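Local structure of staphylococcal nuclease domain-containing protein 1 (Drosophila melanogaster, 2WAC) at residues L176-L181 with K200-A205; T10-T15 with R135-D140; T114-A119 with V146-E151; A205-V208 with I213-Y216. The protein is an endonuclease of DNA and RNA acting with the RNA-induced silencing complex, of which this piece, the extended Tudor domain, binds symmetrically dimethylated arginine peptides. All blocks are in the same frame, centred on the assembly; numbering follows the deposited sequence.

Contact 1 (L176-L181 with K200-A205); sequences LVAEGL and KAAQEA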
loop_
_atom_site.group_PDB
_atom_site.type_symbol
_atom_site.label_atom_id
_atom_site.label_comp_id
_atom_site.label_asym_id
_atom_site.label_seq_id
_atom_site.Cartn_x
_atom_site.Cartn_y
_atom_site.Cartn_z
ATOM N N LEU A 176 -9.926 12.779 -6.563
ATOM C CA LEU A 176 -9.302 12.342 -7.816
ATOM C C LEU A 176 -10.336 12.237 -8.941
ATOM O O LEU A 176 -10.059 12.608 -10.084
ATOM C CB LEU A 176 -8.591 10.993 -7.636
ATOM C CG LEU A 176 -7.386 10.848 -6.699
ATOM C CD1 LEU A 176 -6.901 9.402 -6.710
ATOM C CD2 LEU A 176 -6.252 11.789 -7.081
ATOM N N VAL A 177 -11.521 11.730 -8.602
ATOM C CA VAL A 177 -12.652 11.658 -9.528
ATOM C C VAL A 177 -13.138 13.063 -9.923
ATOM O O VAL A 177 -13.274 13.360 -11.113
ATOM C CB VAL A 177 -13.820 10.807 -8.942
ATOM C CG1 VAL A 177 -14.980 10.717 -9.920
ATOM C CG2 VAL A 177 -13.339 9.408 -8.579
ATOM N N ALA A 178 -13.379 13.919 -8.928
ATOM C CA ALA A 178 -13.863 15.286 -9.160
ATOM C C ALA A 178 -12.888 16.142 -9.976
ATOM O O ALA A 178 -13.306 17.051 -10.695
ATOM C CB ALA A 178 -14.195 15.969 -7.837
ATOM N N GLU A 179 -11.596 15.840 -9.859
ATOM C CA GLU A 179 -10.553 16.520 -10.632
ATOM C C GLU A 179 -10.381 15.947 -12.042
ATOM O O GLU A 179 -9.585 16.461 -12.834
ATOM C CB GLU A 179 -9.218 16.479 -9.885
ATOM C CG GLU A 179 -9.143 17.427 -8.694
ATOM C CD GLU A 179 -7.971 17.136 -7.773
ATOM O OE1 GLU A 179 -7.357 16.051 -7.888
ATOM O OE2 GLU A 179 -7.667 17.996 -6.921
ATOM N N GLY A 180 -11.124 14.884 -12.345
ATOM C CA GLY A 180 -11.102 14.263 -13.670
ATOM C C GLY A 180 -9.829 13.498 -13.978
ATOM O O GLY A 180 -9.412 13.419 -15.132
ATOM N N LEU A 181 -9.222 12.921 -12.945
ATOM C CA LEU A 181 -7.960 12.193 -13.088
ATOM C C LEU A 181 -8.164 10.682 -13.159
ATOM O O LEU A 181 -7.342 9.963 -13.733
ATOM C CB LEU A 181 -6.998 12.548 -11.949
ATOM C CG LEU A 181 -6.610 14.023 -11.797
ATOM C CD1 LEU A 181 -5.908 14.253 -10.468
ATOM C CD2 LEU A 181 -5.740 14.506 -12.964
ATOM N N LYS A 200 -20.128 8.744 -8.873
ATOM C CA LYS A 200 -20.700 8.943 -10.212
ATOM C C LYS A 200 -20.998 10.412 -10.507
ATOM O O LYS A 200 -20.686 10.907 -11.590
ATOM C CB LYS A 200 -21.981 8.115 -10.375
ATOM C CG LYS A 200 -21.740 6.630 -10.575
ATOM C CD LYS A 200 -21.396 6.331 -12.023
ATOM C CE LYS A 200 -20.107 5.525 -12.101
ATOM N NZ LYS A 200 -19.487 5.646 -13.454
ATOM N N ALA A 201 -21.607 11.094 -9.538
ATOM C CA ALA A 201 -21.913 12.521 -9.645
ATOM C C ALA A 201 -20.649 13.377 -9.757
ATOM O O ALA A 201 -20.623 14.353 -10.509
ATOM C CB ALA A 201 -22.759 12.970 -8.461
ATOM N N ALA A 202 -19.613 13.008 -9.005
ATOM C CA ALA A 202 -18.312 13.675 -9.079
ATOM C C ALA A 202 -17.693 13.536 -10.473
ATOM O O ALA A 202 -17.178 14.511 -11.025
ATOM C CB ALA A 202 -17.370 13.133 -8.013
ATOM N N GLN A 203 -17.756 12.325 -11.033
ATOM C CA GLN A 203 -17.285 12.071 -12.400
ATOM C C GLN A 203 -18.031 12.943 -13.407
ATOM O O GLN A 203 -17.424 13.519 -14.316
ATOM C CB GLN A 203 -17.431 10.590 -12.773
ATOM C CG GLN A 203 -17.065 10.287 -14.223
ATOM C CD GLN A 203 -17.201 8.824 -14.584
ATOM O OE1 GLN A 203 -16.328 8.013 -14.281
ATOM N NE2 GLN A 203 -18.295 8.481 -15.253
ATOM N N GLU A 204 -19.346 13.033 -13.226
ATOM C CA GLU A 204 -20.213 13.849 -14.071
ATOM C C GLU A 204 -19.880 15.336 -14.016
ATOM O O GLU A 204 -19.922 16.019 -15.040
ATOM C CB GLU A 204 -21.682 13.631 -13.700
ATOM C CG GLU A 204 -22.419 12.684 -14.631
ATOM C CD GLU A 204 -22.502 13.211 -16.054
ATOM O OE1 GLU A 204 -22.894 14.384 -16.243
ATOM O OE2 GLU A 204 -22.178 12.449 -16.986
ATOM N N ALA A 205 -19.560 15.825 -12.820
ATOM C CA ALA A 205 -19.175 17.219 -12.622
ATOM C C ALA A 205 -17.871 17.539 -13.351
ATOM O O ALA A 205 -17.752 18.586 -13.993
ATOM C CB ALA A 205 -19.045 17.528 -11.137
#
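The last turn of helix 172-178 runs up against helix 193-208 so closely that the CA atoms of Ala-178 and Ala-202 stand 4.7 Å apart and those of Val-177 and Gln-203 5.5 Å. Such an approach needs small residues, and Ala-202 supplies one: its methyl points at the other helix and is buried there, with CB 3.9 Å from Val-177 CG1 and 4.3 Å from Ala-178 CB. Val-177 does most of the reaching. Its CG1 lies anti to the backbone N (chi1 -179°), which brings this branch over the backbone of the facing helix, 3.4 Å from Gln-203 N. A compact branched side chain suits a spot where one methyl must fit close against a helical backbone. Helix 172-178 stops at this junction in a Schellman motif: Gly-180 adopts a positive phi of 72°, a conformation easily reached by glycine, and Leu-181 N bonds back to Leu-176 O at 3.0 Å while Gly-180 N bonds to Val-177 O. The chain can thus turn away just past the contact. Of the Gln-203 side chain, CB meets Val-177 CG1; beyond, its extended chain carries the amide to strand 183-184, where OE1 accepts a hydrogen bond from Ala-184 N.

Contact 2 (T10-T15 with R135-D140); sequences TEITET and RAFSED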
loop_
_atom_site.group_PDB
_atom_site.type_symbol
_atom_site.label_atom_id
_atom_site.label_comp_id
_atom_site.label_asym_id
_atom_site.label_seq_id
_atom_site.Cartn_x
_atom_site.Cartn_y
_atom_site.Cartn_z
ATOM N N THR A 10 2.241 4.223 3.371
ATOM C CA THR A 10 3.678 3.970 3.232
ATOM C C THR A 10 4.115 3.518 1.836
ATOM O O THR A 10 5.283 3.679 1.467
ATOM C CB THR A 10 4.188 2.971 4.302
ATOM O OG1 THR A 10 3.414 1.766 4.256
ATOM C CG2 THR A 10 4.083 3.583 5.691
ATOM N N GLU A 11 3.182 2.962 1.065
ATOM C CA GLU A 11 3.469 2.493 -0.292
ATOM C C GLU A 11 2.235 2.578 -1.183
ATOM O O GLU A 11 1.132 2.229 -0.760
ATOM C CB GLU A 11 4.008 1.051 -0.263
ATOM C CG GLU A 11 4.400 0.461 -1.631
ATOM C CD GLU A 11 5.702 1.020 -2.196
ATOM O OE1 GLU A 11 6.434 1.729 -1.474
ATOM O OE2 GLU A 11 6.000 0.740 -3.375
ATOM N N ILE A 12 2.431 3.050 -2.413
ATOM C CA ILE A 12 1.367 3.064 -3.420
ATOM C C ILE A 12 1.823 2.288 -4.656
ATOM O O ILE A 12 2.943 2.469 -5.132
ATOM C CB ILE A 12 0.942 4.510 -3.797
ATOM C CG1 ILE A 12 0.437 5.255 -2.556
ATOM C CG2 ILE A 12 -0.145 4.502 -4.877
ATOM C CD1 ILE A 12 0.653 6.749 -2.597
ATOM N N THR A 13 0.949 1.416 -5.156
ATOM C CA THR A 13 1.249 0.598 -6.332
ATOM C C THR A 13 0.657 1.219 -7.596
ATOM O O THR A 13 -0.083 2.206 -7.525
ATOM C CB THR A 13 0.724 -0.852 -6.178
ATOM O OG1 THR A 13 -0.701 -0.867 -6.322
ATOM C CG2 THR A 13 1.115 -1.438 -4.821
ATOM N N GLU A 14 0.974 0.622 -8.745
ATOM C CA GLU A 14 0.549 1.131 -10.053
ATOM C C GLU A 14 -0.938 0.916 -10.384
ATOM O O GLU A 14 -1.426 1.424 -11.393
ATOM C CB GLU A 14 1.441 0.561 -11.168
ATOM C CG GLU A 14 1.533 -0.967 -11.204
ATOM C CD GLU A 14 2.607 -1.484 -12.154
ATOM O OE1 GLU A 14 2.810 -0.880 -13.230
ATOM O OE2 GLU A 14 3.245 -2.507 -11.824
ATOM N N THR A 15 -1.645 0.173 -9.532
ATOM C CA THR A 15 -3.076 -0.088 -9.723
ATOM C C THR A 15 -3.930 0.637 -8.679
ATOM O O THR A 15 -5.119 0.340 -8.510
ATOM C CB THR A 15 -3.388 -1.601 -9.680
ATOM O OG1 THR A 15 -2.996 -2.137 -8.411
ATOM C CG2 THR A 15 -2.654 -2.340 -10.796
ATOM N N ARG A 135 0.719 9.996 -9.593
ATOM C CA ARG A 135 1.489 11.133 -9.087
ATOM C C ARG A 135 0.640 11.996 -8.151
ATOM O O ARG A 135 1.096 12.389 -7.074
ATOM C CB ARG A 135 2.006 11.985 -10.252
ATOM C CG ARG A 135 3.041 13.036 -9.858
ATOM C CD ARG A 135 2.943 14.292 -10.728
ATOM N NE ARG A 135 1.644 14.962 -10.603
ATOM C CZ ARG A 135 1.281 15.733 -9.579
ATOM N NH1 ARG A 135 2.116 15.949 -8.569
ATOM N NH2 ARG A 135 0.078 16.290 -9.566
ATOM N N ALA A 136 -0.594 12.277 -8.572
ATOM C CA ALA A 136 -1.519 13.109 -7.801
ATOM C C ALA A 136 -1.913 12.476 -6.468
ATOM O O ALA A 136 -2.001 13.169 -5.455
ATOM C CB ALA A 136 -2.759 13.433 -8.624
ATOM N N PHE A 137 -2.141 11.164 -6.475
ATOM C CA PHE A 137 -2.560 10.444 -5.273
ATOM C C PHE A 137 -1.422 10.303 -4.264
ATOM O O PHE A 137 -1.647 10.393 -3.057
ATOM C CB PHE A 137 -3.143 9.073 -5.630
ATOM C CG PHE A 137 -3.634 8.283 -4.440
ATOM C CD1 PHE A 137 -4.550 8.834 -3.545
ATOM C CD2 PHE A 137 -3.190 6.983 -4.224
ATOM C CE1 PHE A 137 -5.005 8.105 -2.448
ATOM C CE2 PHE A 137 -3.644 6.242 -3.133
ATOM C CZ PHE A 137 -4.552 6.806 -2.244
ATOM N N SER A 138 -0.209 10.090 -4.773
ATOM C CA SER A 138 0.987 10.012 -3.939
ATOM C C SER A 138 1.301 11.341 -3.255
ATOM O O SER A 138 1.702 11.365 -2.089
ATOM C CB SER A 138 2.189 9.545 -4.765
ATOM O OG SER A 138 3.355 9.480 -3.967
ATOM N N GLU A 139 1.116 12.440 -3.984
ATOM C CA GLU A 139 1.301 13.776 -3.427
ATOM C C GLU A 139 0.280 14.055 -2.320
ATOM O O GLU A 139 0.587 14.735 -1.340
ATOM C CB GLU A 139 1.204 14.840 -4.523
ATOM C CG GLU A 139 1.874 16.159 -4.156
ATOM C CD GLU A 139 1.607 17.267 -5.159
ATOM O OE1 GLU A 139 1.485 16.976 -6.369
ATOM O OE2 GLU A 139 1.523 18.439 -4.733
ATOM N N ASP A 140 -0.928 13.518 -2.489
ATOM C CA ASP A 140 -2.003 13.656 -1.507
ATOM C C ASP A 140 -1.719 12.928 -0.191
ATOM O O ASP A 140 -1.876 13.509 0.884
ATOM C CB ASP A 140 -3.329 13.141 -2.086
ATOM C CG ASP A 140 -3.928 14.070 -3.134
ATOM O OD1 ASP A 140 -3.541 15.258 -3.195
ATOM O OD2 ASP A 140 -4.801 13.605 -3.896
#
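The ring of Phe-137 meets Ile-12 at its edge: Ile-12 CG2 lies near the ring plane, 4.0 Å from Phe-137 CD2. The other flat group, the guanidinium of Arg-135, is also approached at its edge, but from within its own helix, where Arg-135 NH1 forms a salt bridge with Glu-139 OE1. That oxygen sits almost in the guanidinium plane, and Arg-135 NE has a second acidic partner in Glu-132, so the charged pair runs along the exposed side of helix 127-141, apart from the apolar contact. Ile-12 serves both of its partners with its two branches. CG2 stands anti to the backbone N and faces the phenylalanine, while CG1 (chi1 -59°) leads CD1 mainly to the serine, 3.5 Å from Ser-138 CA and 3.9 Å from Ser-138 CB, though CD1 still skirts the ring. A beta-branched residue suits a strand and here covers two successive helix positions; the small serine lets the methyl come down close to the helix backbone. Just before Ile-12, Thr-10 and Glu-11 both face Phe-19 in a classic beta bulge. Helix 127-141 packs on the curled sheet of the staphylococcal nuclease-like (OB-fold) part, to which strand 5-12 belongs, and lies between the end of that strand and helix 172-178, with Leu-16 of the turn into strand 17-22 close by.

Contact 3 (T114-A119 with V146-E151); sequences TEYALA and VQLNVE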
loop_
_atom_site.group_PDB
_atom_site.type_symbol
_atom_site.label_atom_id
_atom_site.label_comp_id
_atom_site.label_asym_id
_atom_site.label_seq_id
_atom_site.Cartn_x
_atom_site.Cartn_y
_atom_site.Cartn_z
ATOM N N THR A 114 -0.598 -2.978 5.888
ATOM C CA THR A 114 -1.725 -3.712 5.312
ATOM C C THR A 114 -2.105 -3.100 3.969
ATOM O O THR A 114 -2.211 -1.879 3.848
ATOM C CB THR A 114 -2.951 -3.694 6.262
ATOM O OG1 THR A 114 -2.552 -4.134 7.566
ATOM C CG2 THR A 114 -4.071 -4.601 5.744
ATOM N N GLU A 115 -2.307 -3.953 2.964
ATOM C CA GLU A 115 -2.710 -3.499 1.634
ATOM C C GLU A 115 -4.222 -3.295 1.517
ATOM O O GLU A 115 -5.008 -4.100 2.020
ATOM C CB GLU A 115 -2.225 -4.471 0.555
ATOM C CG GLU A 115 -2.305 -3.905 -0.861
ATOM C CD GLU A 115 -1.728 -4.832 -1.918
ATOM O OE1 GLU A 115 -1.392 -5.996 -1.599
ATOM O OE2 GLU A 115 -1.615 -4.388 -3.079
ATOM N N TYR A 116 -4.607 -2.212 0.844
ATOM C CA TYR A 116 -6.008 -1.902 0.562
ATOM C C TYR A 116 -6.168 -1.479 -0.888
ATOM O O TYR A 116 -5.215 -1.008 -1.507
ATOM C CB TYR A 116 -6.504 -0.758 1.451
ATOM C CG TYR A 116 -6.391 -1.017 2.930
ATOM C CD1 TYR A 116 -7.416 -1.663 3.622
ATOM C CD2 TYR A 116 -5.261 -0.613 3.644
ATOM C CE1 TYR A 116 -7.317 -1.905 4.984
ATOM C CE2 TYR A 116 -5.152 -0.853 5.010
ATOM C CZ TYR A 116 -6.187 -1.495 5.672
ATOM O OH TYR A 116 -6.094 -1.737 7.024
ATOM N N ALA A 117 -7.376 -1.635 -1.419
ATOM C CA ALA A 117 -7.731 -1.049 -2.706
ATOM C C ALA A 117 -8.415 0.289 -2.449
ATOM O O ALA A 117 -9.293 0.378 -1.587
ATOM C CB ALA A 117 -8.653 -1.980 -3.480
ATOM N N LEU A 118 -8.011 1.331 -3.177
ATOM C CA LEU A 118 -8.683 2.628 -3.072
ATOM C C LEU A 118 -10.100 2.478 -3.616
ATOM O O LEU A 118 -10.296 2.157 -4.791
ATOM C CB LEU A 118 -7.912 3.731 -3.811
ATOM C CG LEU A 118 -8.345 5.189 -3.587
ATOM C CD1 LEU A 118 -8.141 5.632 -2.139
ATOM C CD2 LEU A 118 -7.602 6.118 -4.536
ATOM N N ALA A 119 -11.078 2.697 -2.742
ATOM C CA ALA A 119 -12.474 2.355 -3.019
ATOM C C ALA A 119 -13.059 3.057 -4.242
ATOM O O ALA A 119 -12.996 4.282 -4.354
ATOM C CB ALA A 119 -13.341 2.614 -1.790
ATOM N N VAL A 146 -3.587 10.012 7.645
ATOM C CA VAL A 146 -4.939 10.134 7.088
ATOM C C VAL A 146 -5.905 9.227 7.854
ATOM O O VAL A 146 -5.473 8.356 8.618
ATOM C CB VAL A 146 -4.986 9.800 5.562
ATOM C CG1 VAL A 146 -4.134 10.781 4.750
ATOM C CG2 VAL A 146 -4.546 8.363 5.293
ATOM N N GLN A 147 -7.203 9.436 7.648
ATOM C CA GLN A 147 -8.225 8.587 8.252
ATOM C C GLN A 147 -8.714 7.547 7.243
ATOM O O GLN A 147 -9.165 7.893 6.149
ATOM C CB GLN A 147 -9.390 9.429 8.789
ATOM C CG GLN A 147 -9.009 10.339 9.962
ATOM C CD GLN A 147 -10.164 11.193 10.467
ATOM O OE1 GLN A 147 -10.921 11.772 9.686
ATOM N NE2 GLN A 147 -10.292 11.287 11.786
ATOM N N LEU A 148 -8.613 6.274 7.621
ATOM C CA LEU A 148 -9.001 5.166 6.753
ATOM C C LEU A 148 -10.311 4.534 7.214
ATOM O O LEU A 148 -10.508 4.300 8.408
ATOM C CB LEU A 148 -7.884 4.110 6.707
ATOM C CG LEU A 148 -8.076 2.810 5.911
ATOM C CD1 LEU A 148 -6.764 2.356 5.306
ATOM C CD2 LEU A 148 -8.700 1.693 6.758
ATOM N N ASN A 149 -11.197 4.265 6.259
ATOM C CA ASN A 149 -12.402 3.480 6.514
ATOM C C ASN A 149 -12.497 2.314 5.539
ATOM O O ASN A 149 -12.409 2.508 4.327
ATOM C CB ASN A 149 -13.659 4.350 6.414
ATOM C CG ASN A 149 -14.923 3.597 6.807
ATOM O OD1 ASN A 149 -15.009 3.023 7.895
ATOM N ND2 ASN A 149 -15.911 3.598 5.920
ATOM N N VAL A 150 -12.668 1.106 6.072
ATOM C CA VAL A 150 -12.872 -0.074 5.236
ATOM C C VAL A 150 -14.324 -0.090 4.764
ATOM O O VAL A 150 -15.249 -0.114 5.579
ATOM C CB VAL A 150 -12.511 -1.390 5.981
ATOM C CG1 VAL A 150 -12.836 -2.613 5.124
ATOM C CG2 VAL A 150 -11.036 -1.398 6.374
ATOM N N GLU A 151 -14.513 -0.061 3.447
ATOM C CA GLU A 151 -15.852 0.020 2.852
ATOM C C GLU A 151 -16.430 -1.352 2.517
ATOM O O GLU A 151 -17.640 -1.566 2.620
ATOM C CB GLU A 151 -15.834 0.893 1.592
ATOM C CG GLU A 151 -15.294 2.312 1.796
ATOM C CD GLU A 151 -16.205 3.201 2.634
ATOM O OE1 GLU A 151 -17.401 2.877 2.796
ATOM O OE2 GLU A 151 -15.719 4.237 3.132
#
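Leu-148 lays its CD1 methyl over one face of the Tyr-116 ring in a CH-pi contact, 3.8 Å from the ring centroid and 19° off the normal. The methyl is shifted toward the CE2 side, where Leu-148 CD1 and Tyr-116 CE2 come within 3.6 Å. Leu-148 can do this because its CG is anti to the backbone N (chi1 177°), which stretches the side chain out from its strand. On the other side of the ring's long axis, Tyr-116 CE1 lies 4.0 Å from Val-150 CG2, so two residues of strand 145-152 with one between them support a single broad ring. An alanine here lacks the ring, and Leu-148 CD1 and Val-150 CG2 would probably be left facing a gap inside the curl of the sheet. Farther along, Ala-119 CB touches Glu-151 CG at 4.1 Å. A bend at chi2 then turns the carboxylate aside, and Glu-151 OE2 is held by Thr-162 OG1 and by Asn-149 ND2, the latter at 2.9 Å from above the carboxylate plane. Behind this layer, Leu-148 also packs on Val-7, Phe-18 and Leu-163, and Tyr-116 on Ala-161. The touching strand parts run 63° apart and are not paired; strand 159-164 lies between them in the sheet. Apolar contact across a strongly curled five-strand sheet of order 1-2-3-5-4 is characteristic of the OB-fold barrel of staphylococcal nuclease domains.

Contact 4 (A205-V208 with I213-Y216); sequences AARV and IWKY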
loop_
_atom_site.group_PDB
_atom_site.type_symbol
_atom_site.label_atom_id
_atom_site.label_comp_id
_atom_site.label_asym_id
_atom_site.label_seq_id
_atom_site.Cartn_x
_atom_site.Cartn_y
_atom_site.Cartn_z
ATOM N N ALA A 205 -19.560 15.825 -12.820
ATOM C CA ALA A 205 -19.175 17.219 -12.622
ATOM C C ALA A 205 -17.871 17.539 -13.351
ATOM O O ALA A 205 -17.752 18.586 -13.993
ATOM C CB ALA A 205 -19.045 17.528 -11.137
ATOM N N ALA A 206 -16.907 16.625 -13.250
ATOM C CA ALA A 206 -15.623 16.742 -13.944
ATOM C C ALA A 206 -15.807 16.709 -15.459
ATOM O O ALA A 206 -15.093 17.401 -16.190
ATOM C CB ALA A 206 -14.674 15.637 -13.500
ATOM N N ARG A 207 -16.768 15.903 -15.917
ATOM C CA ARG A 207 -17.119 15.826 -17.334
ATOM C C ARG A 207 -17.693 17.153 -17.838
ATOM O O ARG A 207 -17.241 17.679 -18.857
ATOM C CB ARG A 207 -18.106 14.681 -17.598
ATOM C CG ARG A 207 -18.340 14.400 -19.084
ATOM C CD ARG A 207 -19.608 13.584 -19.349
ATOM N NE ARG A 207 -20.842 14.287 -18.983
ATOM C CZ ARG A 207 -21.402 15.274 -19.684
ATOM N NH1 ARG A 207 -20.848 15.716 -20.809
ATOM N NH2 ARG A 207 -22.526 15.831 -19.251
ATOM N N VAL A 208 -18.677 17.688 -17.117
ATOM C CA VAL A 208 -19.304 18.962 -17.482
ATOM C C VAL A 208 -18.275 20.102 -17.480
ATOM O O VAL A 208 -18.304 20.975 -18.350
ATOM C CB VAL A 208 -20.522 19.289 -16.567
ATOM C CG1 VAL A 208 -21.075 20.685 -16.849
ATOM C CG2 VAL A 208 -21.621 18.247 -16.750
ATOM N N ILE A 213 -8.937 14.371 -18.091
ATOM C CA ILE A 213 -9.264 13.314 -19.062
ATOM C C ILE A 213 -10.538 13.622 -19.854
ATOM O O ILE A 213 -10.760 13.052 -20.924
ATOM C CB ILE A 213 -9.352 11.890 -18.416
ATOM C CG1 ILE A 213 -10.628 11.732 -17.570
ATOM C CG2 ILE A 213 -8.073 11.568 -17.626
ATOM C CD1 ILE A 213 -10.862 10.325 -17.018
ATOM N N TRP A 214 -11.361 14.530 -19.330
ATOM C CA TRP A 214 -12.605 14.929 -19.990
ATOM C C TRP A 214 -12.448 16.207 -20.826
ATOM O O TRP A 214 -13.445 16.832 -21.198
ATOM C CB TRP A 214 -13.726 15.117 -18.960
ATOM C CG TRP A 214 -13.905 13.960 -18.023
ATOM C CD1 TRP A 214 -13.524 13.904 -16.712
ATOM C CD2 TRP A 214 -14.510 12.695 -18.320
ATOM N NE1 TRP A 214 -13.855 12.684 -16.173
ATOM C CE2 TRP A 214 -14.460 11.922 -17.139
ATOM C CE3 TRP A 214 -15.089 12.140 -19.471
ATOM C CZ2 TRP A 214 -14.966 10.618 -17.073
ATOM C CZ3 TRP A 214 -15.596 10.843 -19.404
ATOM C CH2 TRP A 214 -15.530 10.099 -18.211
ATOM N N LYS A 215 -11.206 16.583 -21.128
ATOM C CA LYS A 215 -10.924 17.827 -21.854
ATOM C C LYS A 215 -11.652 17.931 -23.200
ATOM O O LYS A 215 -12.215 18.980 -23.517
ATOM C CB LYS A 215 -9.414 18.032 -22.041
ATOM C CG LYS A 215 -9.036 19.427 -22.532
ATOM C CD LYS A 215 -7.534 19.596 -22.685
ATOM C CE LYS A 215 -7.206 20.945 -23.307
ATOM N NZ LYS A 215 -5.740 21.155 -23.455
ATOM N N TYR A 216 -11.652 16.847 -23.975
ATOM C CA TYR A 216 -12.216 16.871 -25.332
ATOM C C TYR A 216 -13.549 16.130 -25.511
ATOM O O TYR A 216 -13.907 15.762 -26.633
ATOM C CB TYR A 216 -11.198 16.351 -26.354
ATOM C CG TYR A 216 -9.914 17.149 -26.459
ATOM C CD1 TYR A 216 -9.921 18.545 -26.414
ATOM C CD2 TYR A 216 -8.692 16.503 -26.635
ATOM C CE1 TYR A 216 -8.737 19.274 -26.521
ATOM C CE2 TYR A 216 -7.506 17.219 -26.746
ATOM C CZ TYR A 216 -7.535 18.602 -26.688
ATOM O OH TYR A 216 -6.360 19.311 -26.798
HETATM O O HOH W 1 -16.253 16.625 -21.115
#
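Trp-214 turns its indole onto the end of helix 193-208 through a chi1 of -51°, which sets CG anti to its own carbonyl carbon, and a chi2 of 105°, which stands the ring across that bond so that a face meets the helix. Arg-207 lies over this face with its backbone and the base of its side chain: Arg-207 CA is 3.8 Å from Trp-214 CG, and Arg-207 CG is 4.0 Å from Trp-214 CE3. At the pyrrole side the small methyl of Ala-206 comes in obliquely, its CB 3.8 Å from Trp-214 CD1. Ile-213 CG1 rests over the opposite face, 3.6 Å above the ring plane, so the indole is sandwiched between aliphatic groups. The arginine charge takes no share in this, since its chain bends at chi3 and carries the guanidinium away to a salt bridge with Glu-204 of the preceding turn, the guanidinium plane standing 85° from the indole plane. Arginine suits the place by offering methylenes to the ring and a charged end that can pair with Glu-204 at the exposed surface. A water ties the two backbones together, donating to Arg-207 O at 2.7 Å and to Trp-214 O at 2.8 Å. With an alanine in place of Trp-214, the helix end would probably lose its aromatic cover, leaving Ala-206 and the Arg-207 methylenes without a partner. After helix 193-208 the chain thus folds back onto the last turn, and Trp-214 also touches Leu-183 of strand 183-184 and Gln-203, about one turn back in the helix.

How the contacts relate
Contacts 1 and 4 form one C-terminal cluster: their centres are 8 Å apart, they share Ala-205 and helix 193-208, and a probable hydrogen bond of 3.1 Å from Ile-213 N to Gly-180 O joins them. Contacts 2 and 3 both reach the same curled sheet, with centres 13 Å apart, and meet where Phe-137 CZ lies 3.8 Å from Leu-118 CD1. Leu-176 links the two groups, its CD1 lying 3.9 Å from Phe-137 CB and 4.0 Å from Leu-118 CD2. Contact 4 stays at least about 11 Å, nearest atoms, from contact 2. The dimethylarginine-binding region, residues 62-90, approaches this set at contact 2, where Thr-10 OG1 bonds to Tyr-88 O.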